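Local coordinates for protein ketosynthase (Streptomyces sp. MSC090213JE08, PDB 6KXD) that probably elongates acyl chains on acyl carrier protein, condensing them with malonyl units, in the ketosynthase/chain length factor of the highly reducing ishigamide polyketide synthase, at residues A[279-284]-A[314-319]. Residues are numbered along the deposited sequence; the frame is centred on the assembly and turned at random.
Sequences RGIRLA and AAIVDV
V319 stands between I281 and R282. Its CG1, anti to the backbone N (chi1 165°), meets CG2 of I281 at 3.8 Å on the buried side. Its CG2 lies chiefly against CG and NE of R282, each 3.9 Å from CG2 of V319, and also near CB of I281. I281 reaches I316 as well: its CD1 is anti to CA (chi2 171°) and points on toward I316, ending 4.1 Å from CG1 of I316, the two side chains crossing obliquely. On the outer side, R282 runs extended from CG to NE and meets V319 tip to tip. CZ is swung off the line of this extended chain, and CA of V319 lies 3.6 Å above one face of the R282 guanidinium, displaced toward its rim. NH2 of R282 comes within 3.3 Å of the carbonyl O of D318, approached obliquely. The carboxylate of D318 is held by a salt bridge from OD1 to R274, and O of V319 accepts a hydrogen bond from NE2 of Q292. Segments 279-284 and 314-319, on helices 274-288 and 306-320, cross at -45° with their axes 9.7 Å apart, in the C-terminal half of the thiolase fold. I281 touches Q389, N391 and V401, and I316 also touches N391, so both helices rest on the sheet there. Across the interface the chemistry is graded: branched aliphatic carbons meet next to the sheet, while the exposed arginine lays its CG methylene and NE on V319, keeping its charge at the outer border. Hydrophobic burial probably dominates, and any attraction between R282 and the D318 carboxylate, 6.0 Å from NH2 to OD2, is probably long-range.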
loop_
_atom_site.group_PDB
_atom_site.type_symbol
_atom_site.label_atom_id
_atom_site.label_comp_id
_atom_site.label_asym_id
_atom_site.label_seq_id
_atom_site.Cartn_x
_atom_site.Cartn_y
_atom_site.Cartn_z
ATOM N N ARG A 279 16.667 5.467 12.395
ATOM C CA ARG A 279 16.406 6.623 11.524
ATOM C C ARG A 279 14.919 6.977 11.542
ATOM O O ARG A 279 14.562 8.100 11.562
ATOM C CB ARG A 279 16.889 6.331 10.102
ATOM C CG ARG A 279 18.304 6.816 9.824
ATOM C CD ARG A 279 18.679 6.782 8.339
ATOM N NE ARG A 279 17.535 6.834 7.421
ATOM C CZ ARG A 279 16.914 7.945 7.015
ATOM N NH1 ARG A 279 17.352 9.151 7.356
ATOM N NH2 ARG A 279 15.832 7.833 6.268
ATOM N N GLY A 280 14.069 5.966 11.428
ATOM C CA GLY A 280 12.630 6.157 11.459
ATOM C C GLY A 280 12.167 6.811 12.744
ATOM O O GLY A 280 11.395 7.758 12.730
ATOM N N ILE A 281 12.693 6.323 13.865
ATOM C CA ILE A 281 12.337 6.910 15.166
ATOM C C ILE A 281 12.763 8.382 15.159
ATOM O O ILE A 281 11.969 9.244 15.487
ATOM C CB ILE A 281 12.943 6.098 16.330
ATOM C CG1 ILE A 281 12.387 4.680 16.358
ATOM C CG2 ILE A 281 12.709 6.802 17.660
ATOM C CD1 ILE A 281 13.082 3.753 17.333
ATOM N N ARG A 282 14.003 8.660 14.735
ATOM C CA ARG A 282 14.501 10.019 14.809
ATOM C C ARG A 282 13.680 10.929 13.901
ATOM O O ARG A 282 13.418 12.057 14.247
ATOM C CB ARG A 282 15.982 10.128 14.435
ATOM C CG ARG A 282 16.923 9.422 15.392
ATOM C CD ARG A 282 18.383 9.636 15.014
ATOM N NE ARG A 282 19.273 8.707 15.701
ATOM C CZ ARG A 282 19.801 8.924 16.892
ATOM N NH1 ARG A 282 19.440 9.984 17.596
ATOM N NH2 ARG A 282 20.709 8.091 17.364
ATOM N N LEU A 283 13.298 10.432 12.718
ATOM C CA LEU A 283 12.493 11.229 11.776
ATOM C C LEU A 283 11.129 11.577 12.374
ATOM O O LEU A 283 10.626 12.716 12.248
ATOM C CB LEU A 283 12.354 10.440 10.475
ATOM C CG LEU A 283 13.581 10.485 9.572
ATOM C CD1 LEU A 283 13.497 9.414 8.491
ATOM C CD2 LEU A 283 13.745 11.868 8.956
ATOM N N ALA A 284 10.549 10.599 13.062
ATOM C CA ALA A 284 9.288 10.734 13.679
ATOM C C ALA A 284 9.344 11.778 14.804
ATOM O O ALA A 284 8.462 12.652 14.928
ATOM C CB ALA A 284 8.845 9.388 14.195
ATOM N N ALA A 314 17.940 -2.532 20.142
ATOM C CA ALA A 314 19.211 -1.880 19.866
ATOM C C ALA A 314 18.947 -0.501 19.257
ATOM O O ALA A 314 19.634 0.437 19.565
ATOM C CB ALA A 314 20.056 -2.743 18.961
ATOM N N ALA A 315 17.926 -0.393 18.380
ATOM C CA ALA A 315 17.661 0.847 17.702
ATOM C C ALA A 315 17.119 1.868 18.688
ATOM O O ALA A 315 17.423 3.079 18.614
ATOM C CB ALA A 315 16.689 0.602 16.562
ATOM N N ILE A 316 16.231 1.379 19.561
ATOM C CA ILE A 316 15.621 2.194 20.583
ATOM C C ILE A 316 16.736 2.759 21.493
ATOM O O ILE A 316 16.770 3.953 21.770
ATOM C CB ILE A 316 14.544 1.403 21.361
ATOM C CG1 ILE A 316 13.296 1.204 20.491
ATOM C CG2 ILE A 316 14.183 2.116 22.662
ATOM C CD1 ILE A 316 12.329 0.154 21.001
ATOM N N VAL A 317 17.648 1.889 21.906
ATOM C CA VAL A 317 18.739 2.283 22.796
ATOM C C VAL A 317 19.682 3.244 22.050
ATOM O O VAL A 317 20.178 4.206 22.641
ATOM C CB VAL A 317 19.466 1.046 23.360
ATOM C CG1 VAL A 317 20.742 1.436 24.102
ATOM C CG2 VAL A 317 18.563 0.213 24.253
ATOM N N ASP A 318 19.904 3.028 20.743
ATOM C CA ASP A 318 20.671 3.985 19.954
ATOM C C ASP A 318 20.066 5.379 20.050
ATOM O O ASP A 318 20.798 6.350 20.191
ATOM C CB ASP A 318 20.730 3.662 18.465
ATOM C CG ASP A 318 21.719 2.582 18.105
ATOM O OD1 ASP A 318 22.511 2.192 18.988
ATOM O OD2 ASP A 318 21.674 2.137 16.936
ATOM N N VAL A 319 18.738 5.485 19.921
ATOM C CA VAL A 319 18.126 6.744 19.799
ATOM C C VAL A 319 17.989 7.415 21.173
ATOM O O VAL A 319 18.069 8.625 21.283
ATOM C CB VAL A 319 16.749 6.625 19.119
ATOM C CG1 VAL A 319 15.942 7.891 19.304
ATOM C CG2 VAL A 319 16.909 6.261 17.647
#